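Side-chain contacts in mannosyl-glycoprotein endo-beta-N-acetylglucosamidase-like domain-containing protein (PDB 4KT3), which acts as a type VI secretion effector that hydrolyses the glycan of peptidoglycan and is captured here with its partner immunity protein: residues D53-P58 / S120-F125; N61-A66 / D112-S117; S70-G75 / A165-A170. All coordinates share one frame; numbering follows the deposited sequence.

Contact 1: D53-P58 / S120-F125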
loop_
_atom_site.group_PDB
_atom_site.type_symbol
_atom_site.label_atom_id
_atom_site.label_comp_id
_atom_site.label_asym_id
_atom_site.label_seq_id
_atom_site.Cartn_x
_atom_site.Cartn_y
_atom_site.Cartn_z
ATOM N N ASP A 53 -14.444 12.955 13.224
ATOM C CA ASP A 53 -15.135 13.558 14.371
ATOM C C ASP A 53 -16.449 12.832 14.637
ATOM O O ASP A 53 -16.782 12.517 15.794
ATOM C CB ASP A 53 -15.434 15.041 14.144
ATOM C CG ASP A 53 -14.188 15.916 14.141
ATOM O OD1 ASP A 53 -13.112 15.473 14.606
ATOM O OD2 ASP A 53 -14.314 17.081 13.691
ATOM N N GLN A 54 -17.202 12.571 13.568
ATOM C CA GLN A 54 -18.510 11.915 13.707
ATOM C C GLN A 54 -18.369 10.514 14.310
ATOM O O GLN A 54 -19.281 10.019 14.989
ATOM C CB GLN A 54 -19.195 11.826 12.343
ATOM N N LEU A 55 -17.221 9.884 14.089
ATOM C CA LEU A 55 -16.962 8.536 14.584
ATOM C C LEU A 55 -16.145 8.524 15.880
ATOM O O LEU A 55 -15.725 7.459 16.335
ATOM C CB LEU A 55 -16.206 7.738 13.519
ATOM C CG LEU A 55 -16.953 7.481 12.208
ATOM C CD1 LEU A 55 -16.114 6.656 11.260
ATOM C CD2 LEU A 55 -18.288 6.802 12.480
ATOM N N ASP A 56 -15.908 9.702 16.459
ATOM C CA ASP A 56 -15.075 9.833 17.652
ATOM C C ASP A 56 -13.721 9.137 17.455
ATOM O O ASP A 56 -13.299 8.319 18.283
ATOM C CB ASP A 56 -15.794 9.276 18.881
ATOM C CG ASP A 56 -15.004 9.478 20.163
ATOM O OD1 ASP A 56 -14.151 10.398 20.228
ATOM O OD2 ASP A 56 -15.242 8.729 21.139
ATOM N N LEU A 57 -13.048 9.495 16.354
ATOM C CA LEU A 57 -11.734 8.950 16.007
ATOM C C LEU A 57 -10.734 10.063 15.739
ATOM O O LEU A 57 -11.087 11.087 15.149
ATOM C CB LEU A 57 -11.824 8.102 14.727
ATOM C CG LEU A 57 -12.621 6.794 14.770
ATOM C CD1 LEU A 57 -12.676 6.204 13.371
ATOM C CD2 LEU A 57 -11.971 5.831 15.743
ATOM N N PRO A 58 -9.469 9.843 16.120
ATOM C CA PRO A 58 -8.408 10.708 15.599
ATOM C C PRO A 58 -8.399 10.645 14.072
ATOM O O PRO A 58 -8.545 9.567 13.494
ATOM C CB PRO A 58 -7.127 10.089 16.163
ATOM C CG PRO A 58 -7.567 9.282 17.349
ATOM C CD PRO A 58 -8.939 8.773 16.981
ATOM N N SER A 120 -19.082 6.118 2.988
ATOM C CA SER A 120 -19.536 4.751 2.794
ATOM C C SER A 120 -18.957 3.858 3.884
ATOM O O SER A 120 -19.686 3.066 4.521
ATOM C CB SER A 120 -19.104 4.259 1.421
ATOM O OG SER A 120 -19.628 2.971 1.165
ATOM N N PHE A 121 -17.650 3.972 4.095
ATOM C CA PHE A 121 -16.985 3.276 5.193
ATOM C C PHE A 121 -17.683 3.576 6.523
ATOM O O PHE A 121 -17.995 2.663 7.294
ATOM C CB PHE A 121 -15.503 3.667 5.288
ATOM C CG PHE A 121 -14.855 3.175 6.538
ATOM C CD1 PHE A 121 -14.446 1.857 6.648
ATOM C CD2 PHE A 121 -14.730 3.998 7.631
ATOM C CE1 PHE A 121 -13.901 1.382 7.820
ATOM C CE2 PHE A 121 -14.187 3.527 8.804
ATOM C CZ PHE A 121 -13.767 2.220 8.897
ATOM N N ALA A 122 -17.968 4.850 6.773
ATOM C CA ALA A 122 -18.624 5.255 8.006
ATOM C C ALA A 122 -20.012 4.630 8.141
ATOM O O ALA A 122 -20.401 4.201 9.230
ATOM C CB ALA A 122 -18.720 6.772 8.062
ATOM N N SER A 123 -20.758 4.598 7.039
ATOM C CA SER A 123 -22.102 4.019 7.020
ATOM C C SER A 123 -22.074 2.531 7.401
ATOM O O SER A 123 -22.864 2.066 8.247
ATOM C CB SER A 123 -22.721 4.224 5.627
ATOM O OG SER A 123 -24.072 3.799 5.579
ATOM N N SER A 124 -21.157 1.772 6.803
ATOM C CA SER A 124 -21.120 0.333 7.007
ATOM C C SER A 124 -20.394 -0.095 8.282
ATOM O O SER A 124 -20.780 -1.093 8.898
ATOM C CB SER A 124 -20.432 -0.349 5.812
ATOM O OG SER A 124 -21.219 -0.235 4.644
ATOM N N PHE A 125 -19.331 0.616 8.652
ATOM C CA PHE A 125 -18.418 0.136 9.704
ATOM C C PHE A 125 -18.226 1.132 10.852
ATOM O O PHE A 125 -17.522 0.849 11.815
ATOM C CB PHE A 125 -17.061 -0.225 9.073
ATOM C CG PHE A 125 -17.166 -1.356 8.095
ATOM C CD1 PHE A 125 -17.332 -2.651 8.547
ATOM C CD2 PHE A 125 -17.163 -1.122 6.732
ATOM C CE1 PHE A 125 -17.465 -3.689 7.666
ATOM C CE2 PHE A 125 -17.291 -2.167 5.844
ATOM C CZ PHE A 125 -17.453 -3.450 6.318
#

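Contact 2: N61-A66 / D112-S117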
loop_
_atom_site.group_PDB
_atom_site.type_symbol
_atom_site.label_atom_id
_atom_site.label_comp_id
_atom_site.label_asym_id
_atom_site.label_seq_id
_atom_site.Cartn_x
_atom_site.Cartn_y
_atom_site.Cartn_z
ATOM N N ASN A 61 -6.451 8.011 12.167
ATOM C CA ASN A 61 -6.915 6.621 12.125
ATOM C C ASN A 61 -7.658 6.358 10.813
ATOM O O ASN A 61 -7.438 5.331 10.141
ATOM C CB ASN A 61 -7.830 6.293 13.295
ATOM C CG ASN A 61 -7.108 6.281 14.637
ATOM O OD1 ASN A 61 -6.070 6.918 14.813
ATOM N ND2 ASN A 61 -7.676 5.567 15.601
ATOM N N LEU A 62 -8.545 7.281 10.460
ATOM C CA LEU A 62 -9.321 7.181 9.230
ATOM C C LEU A 62 -8.441 7.382 7.992
ATOM O O LEU A 62 -8.536 6.621 7.021
ATOM C CB LEU A 62 -10.462 8.196 9.238
ATOM C CG LEU A 62 -11.446 8.134 8.068
ATOM C CD1 LEU A 62 -12.206 6.818 8.042
ATOM C CD2 LEU A 62 -12.402 9.343 8.097
ATOM N N LEU A 63 -7.604 8.418 8.023
ATOM C CA LEU A 63 -6.734 8.722 6.904
ATOM C C LEU A 63 -5.685 7.621 6.723
ATOM O O LEU A 63 -5.326 7.272 5.598
ATOM C CB LEU A 63 -6.086 10.090 7.125
ATOM C CG LEU A 63 -5.182 10.627 6.009
ATOM C CD1 LEU A 63 -5.884 10.681 4.657
ATOM C CD2 LEU A 63 -4.643 12.018 6.368
ATOM N N GLY A 64 -5.216 7.067 7.837
ATOM C CA GLY A 64 -4.291 5.938 7.821
ATOM C C GLY A 64 -4.905 4.718 7.159
ATOM O O GLY A 64 -4.241 4.019 6.385
ATOM N N LEU A 65 -6.167 4.436 7.471
ATOM C CA LEU A 65 -6.863 3.339 6.810
ATOM C C LEU A 65 -6.934 3.592 5.302
ATOM O O LEU A 65 -6.646 2.682 4.513
ATOM C CB LEU A 65 -8.247 3.086 7.405
ATOM C CG LEU A 65 -9.033 1.947 6.740
ATOM C CD1 LEU A 65 -8.294 0.615 6.805
ATOM C CD2 LEU A 65 -10.417 1.829 7.382
ATOM N N ALA A 66 -7.268 4.812 4.891
ATOM C CA ALA A 66 -7.297 5.115 3.462
ATOM C C ALA A 66 -5.904 4.925 2.830
ATOM O O ALA A 66 -5.791 4.441 1.707
ATOM C CB ALA A 66 -7.806 6.514 3.223
ATOM N N ASP A 112 -18.326 8.732 -6.136
ATOM C CA ASP A 112 -18.140 10.055 -6.742
ATOM C C ASP A 112 -16.844 10.739 -6.317
ATOM O O ASP A 112 -16.343 11.624 -7.025
ATOM C CB ASP A 112 -19.307 10.973 -6.379
ATOM C CG ASP A 112 -20.525 10.772 -7.256
ATOM O OD1 ASP A 112 -20.383 10.521 -8.467
ATOM O OD2 ASP A 112 -21.647 10.897 -6.717
ATOM N N SER A 113 -16.302 10.345 -5.169
ATOM C CA SER A 113 -15.177 11.066 -4.577
ATOM C C SER A 113 -14.608 10.315 -3.384
ATOM O O SER A 113 -15.256 9.427 -2.842
ATOM C CB SER A 113 -15.648 12.424 -4.087
ATOM O OG SER A 113 -16.594 12.268 -3.039
ATOM N N PHE A 114 -13.406 10.704 -2.975
ATOM C CA PHE A 114 -12.789 10.226 -1.741
ATOM C C PHE A 114 -13.800 10.370 -0.605
ATOM O O PHE A 114 -14.040 9.426 0.158
ATOM C CB PHE A 114 -11.520 11.043 -1.428
ATOM C CG PHE A 114 -10.854 10.661 -0.140
ATOM C CD1 PHE A 114 -11.399 11.035 1.075
ATOM C CD2 PHE A 114 -9.668 9.958 -0.144
ATOM C CE1 PHE A 114 -10.790 10.677 2.278
ATOM C CE2 PHE A 114 -9.054 9.587 1.050
ATOM C CZ PHE A 114 -9.617 9.943 2.265
ATOM N N GLN A 115 -14.400 11.555 -0.507
ATOM C CA GLN A 115 -15.297 11.869 0.588
ATOM C C GLN A 115 -16.445 10.860 0.647
ATOM O O GLN A 115 -16.793 10.361 1.733
ATOM C CB GLN A 115 -15.857 13.286 0.431
ATOM N N LYS A 116 -17.049 10.564 -0.501
ATOM C CA LYS A 116 -18.144 9.595 -0.536
ATOM C C LYS A 116 -17.663 8.208 -0.128
ATOM O O LYS A 116 -18.385 7.497 0.555
ATOM C CB LYS A 116 -18.802 9.534 -1.910
ATOM C CG LYS A 116 -19.629 10.748 -2.240
ATOM C CD LYS A 116 -20.957 10.743 -1.536
ATOM C CE LYS A 116 -21.745 11.987 -1.947
ATOM N NZ LYS A 116 -23.181 11.897 -1.636
ATOM N N SER A 117 -16.452 7.826 -0.519
ATOM C CA SER A 117 -15.953 6.508 -0.129
ATOM C C SER A 117 -15.759 6.445 1.388
ATOM O O SER A 117 -16.013 5.387 2.004
ATOM C CB SER A 117 -14.687 6.098 -0.917
ATOM O OG SER A 117 -13.490 6.712 -0.459
#

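Contact 3: S70-G75 / A165-A170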
loop_
_atom_site.group_PDB
_atom_site.type_symbol
_atom_site.label_atom_id
_atom_site.label_comp_id
_atom_site.label_asym_id
_atom_site.label_seq_id
_atom_site.Cartn_x
_atom_site.Cartn_y
_atom_site.Cartn_z
ATOM N N SER A 70 -5.459 2.306 -0.249
ATOM C CA SER A 70 -5.229 2.949 -1.545
ATOM C C SER A 70 -3.770 3.108 -1.950
ATOM O O SER A 70 -3.496 3.711 -2.978
ATOM C CB SER A 70 -5.901 4.331 -1.557
ATOM O OG SER A 70 -5.186 5.278 -0.780
ATOM N N GLN A 71 -2.860 2.594 -1.126
ATOM C CA GLN A 71 -1.425 2.761 -1.356
ATOM C C GLN A 71 -1.118 4.261 -1.516
ATOM O O GLN A 71 -0.498 4.721 -2.487
ATOM C CB GLN A 71 -0.961 1.951 -2.576
ATOM C CG GLN A 71 -1.112 0.424 -2.398
ATOM C CD GLN A 71 -2.568 -0.045 -2.419
ATOM O OE1 GLN A 71 -3.052 -0.715 -1.480
ATOM N NE2 GLN A 71 -3.268 0.303 -3.473
ATOM N N TYR A 72 -1.551 5.010 -0.521
ATOM C CA TYR A 72 -1.392 6.452 -0.489
ATOM C C TYR A 72 -1.887 7.066 -1.797
ATOM O O TYR A 72 -1.250 7.935 -2.402
ATOM C CB TYR A 72 0.058 6.837 -0.182
ATOM C CG TYR A 72 0.458 6.696 1.283
ATOM C CD1 TYR A 72 0.323 7.761 2.153
ATOM C CD2 TYR A 72 0.996 5.504 1.784
ATOM C CE1 TYR A 72 0.701 7.660 3.485
ATOM C CE2 TYR A 72 1.379 5.393 3.133
ATOM C CZ TYR A 72 1.243 6.490 3.964
ATOM O OH TYR A 72 1.623 6.454 5.290
ATOM N N GLY A 73 -3.049 6.596 -2.232
ATOM C CA GLY A 73 -3.735 7.178 -3.363
ATOM C C GLY A 73 -3.213 6.744 -4.720
ATOM O O GLY A 73 -3.659 7.272 -5.747
ATOM N N THR A 74 -2.288 5.785 -4.749
ATOM C CA THR A 74 -1.696 5.352 -6.016
ATOM C C THR A 74 -2.352 4.127 -6.649
ATOM O O THR A 74 -2.105 3.833 -7.820
ATOM C CB THR A 74 -0.176 5.133 -5.898
ATOM O OG1 THR A 74 0.124 4.000 -5.062
ATOM C CG2 THR A 74 0.500 6.381 -5.352
ATOM N N GLY A 75 -3.184 3.407 -5.894
ATOM C CA GLY A 75 -3.846 2.238 -6.438
ATOM C C GLY A 75 -4.926 2.592 -7.441
ATOM O O GLY A 75 -5.529 3.664 -7.352
ATOM N N ALA A 165 -1.528 0.006 12.597
ATOM C CA ALA A 165 -1.262 1.012 13.613
ATOM C C ALA A 165 -0.014 1.823 13.252
ATOM O O ALA A 165 0.032 3.037 13.463
ATOM C CB ALA A 165 -1.121 0.360 14.995
ATOM N N ASP A 166 0.992 1.159 12.691
ATOM C CA ASP A 166 2.207 1.848 12.260
ATOM C C ASP A 166 1.923 2.829 11.121
ATOM O O ASP A 166 2.496 3.919 11.081
ATOM C CB ASP A 166 3.290 0.850 11.846
ATOM C CG ASP A 166 3.942 0.167 13.043
ATOM O OD1 ASP A 166 3.693 0.602 14.191
ATOM O OD2 ASP A 166 4.712 -0.798 12.835
ATOM N N ILE A 167 1.041 2.446 10.200
ATOM C CA ILE A 167 0.643 3.357 9.120
ATOM C C ILE A 167 -0.072 4.579 9.690
ATOM O O ILE A 167 0.176 5.710 9.257
ATOM C CB ILE A 167 -0.257 2.654 8.091
ATOM C CG1 ILE A 167 0.579 1.651 7.292
ATOM C CG2 ILE A 167 -0.893 3.661 7.147
ATOM C CD1 ILE A 167 -0.239 0.773 6.364
ATOM N N ILE A 168 -0.932 4.358 10.677
ATOM C CA ILE A 168 -1.671 5.453 11.301
ATOM C C ILE A 168 -0.695 6.433 11.954
ATOM O O ILE A 168 -0.834 7.655 11.830
ATOM C CB ILE A 168 -2.679 4.893 12.335
ATOM C CG1 ILE A 168 -3.847 4.237 11.587
ATOM C CG2 ILE A 168 -3.181 5.984 13.262
ATOM C CD1 ILE A 168 -4.731 3.342 12.457
ATOM N N ILE A 169 0.316 5.901 12.629
ATOM C CA ILE A 169 1.306 6.751 13.284
ATOM C C ILE A 169 2.130 7.517 12.242
ATOM O O ILE A 169 2.443 8.706 12.423
ATOM C CB ILE A 169 2.204 5.922 14.221
ATOM C CG1 ILE A 169 1.363 5.395 15.386
ATOM C CG2 ILE A 169 3.364 6.761 14.752
ATOM C CD1 ILE A 169 2.013 4.272 16.169
ATOM N N ALA A 170 2.456 6.849 11.140
ATOM C CA ALA A 170 3.197 7.495 10.057
ATOM C C ALA A 170 2.378 8.622 9.426
ATOM O O ALA A 170 2.905 9.696 9.133
ATOM C CB ALA A 170 3.603 6.471 8.999
#

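Contact 1: D53-P58 / S120-F125
Phe121 O accepts the backbone N-H of Phe125 at 2.8 Å, one i to i+4 turn of helix 114-129, the helix that carries both Phe121 and Ala122. Ala122 CB points toward Leu55, whereas of Phe121 only the end of the ring gets there. What passes between the segments is purely apolar. Leu55 CD1 rests 4.1 Å from Ala122 CB. The same Leu55 CD1 lies 4.4 Å from Phe121 CE2, meeting the ring obliquely. With CG beside the backbone N (chi1 -64°) and CD1 anti to CA (chi2 -179°), the torsions of the leucine carry its CD1 methyl out to Ala122 and the Phe121 ring. The backbone under it is leaving a helix. Asp56, at positive phi, is the C' residue of a Schellman motif that ends helix 35-54, and its N-H returns to Asp53 O at 3.0 Å. Asp56 OD1 forms a salt bridge with Arg133, and Leu55 exchanges a backbone bond with Gly131. Beyond the leucine, the Phe121 ring meets those of Phe85 and Tyr147. Chemically, then, the two segments adhere by a small methyl-on-methyl and methyl-on-ring patch, while the polar bonds that hold the turn include those to Arg130, Gly131 and Arg133.

Contact 2: N61-A66 / D112-S117
Ala66 CB sits 4.0 Å from both Phe114 CE2 and Phe114 CZ, so the far end of the ring meets the methyl obliquely and makes the close part of the contact. Leu63, one helical turn earlier, approaches the same end less closely, its CD1 4.5 Å from Phe114 CZ. The phenylalanine reaches this far because CG lies anti to the backbone N (chi1 177°), sending the ring away from its own helix and toward helix 59-70. On the solvent side of segment 112-117 the character changes: Asp112 is exposed and Lys116 partly so, and Ser113 is the N-cap of helix 114-129, its OG accepting Lys116 N at 3.1 Å in a nearly straight bond (164°). Ser117, by contrast, is buried, and its hydroxyl is satisfied by Phe114 O (OG to O 2.8 Å, tilted 17° from the carbonyl plane) and by Tyr84 N. The Phe114 ring is hemmed in further by helix 35-54, where Tyr44 stacks on it and Cys48 touches it, and by the Tyr84 ring. Leu63 meanwhile leans on Phe40 of helix 35-54 and on Val171 of helix 160-174, which places the contact in the middle of the helical bundle.

Contact 3: S70-G75 / A165-A170
Tyr72 carries the larger share of this contact, reaching from the loop between helices 59-70 and 76-81 to Ile167 and Ala170 on helix 160-174. The phenolic oxygen does the touching: Tyr72 OH lies 4.2 Å from Ile167 CG2, and Tyr72 OH is also 4.2 Å from Ala170 CB. Ile167 and Ala170 are three residues apart and present methyls on the same face of the helix, both with CB directed toward the loop and the phenol oxygen touching both. The tyrosine and isoleucine side chains run past each other in opposite senses. Ile167 CG2 stands anti to the backbone N, with CG1 beside that nitrogen (chi1 -71°), and this turns the CG2 methyl to the phenol. The hydroxyl, with these two methyls against it, is hydrogen-bonded to Arg174, a turn farther along the same helix.

The base of the tyrosine is held by a type I' turn from Gln71 to Thr74, in which Tyr72 and Gly73 both take positive phi. Gln71 O is gripped twice by Thr74, whose N binds it at 3.1 Å and whose OG1 binds it at 2.7 Å in the carbonyl plane, on a lone pair. Ser70 OG accepts Gly73 N at 2.9 Å, an ST motif, and the same serine hydroxyl is bonded to Ala66 O. These bonds fix the backbone from which Tyr72 projects.

Thr74 and Tyr72 also take part in the interface with the putative lipoprotein chain: Thr74 makes backbone hydrogen bonds with it, and Asn96 of that chain packs on both Tyr72 and Ile167. Within the effector, Gln68 of helix 59-70 meets Ile167, and the Tyr72 side chain is confined between Ala67 of helix 59-70, Ala37 and Val41 of helix 35-54, and helix 160-174.

Contacts 1 and 2 have centres about 10 Å apart and share helix 114-129; they meet where Phe121 packs on Leu62 and Leu65 of helix 59-70. Contact 3 lies about 11 Å from contact 2, centre to centre, and touches it through Ile167 and Ile168 against Asn61 and Gly64. Contacts 1 and 3, about 17 Å apart between centres, fall on opposite sides of the chain's centre. Along the chain both segments of contact 2 come between those of contact 1, whereas contact 3 interleaves with each of the others. Helix 59-70 thus links helices 114-129 and 160-174, consistent with a compact, mainly helical domain of the lysozyme clan.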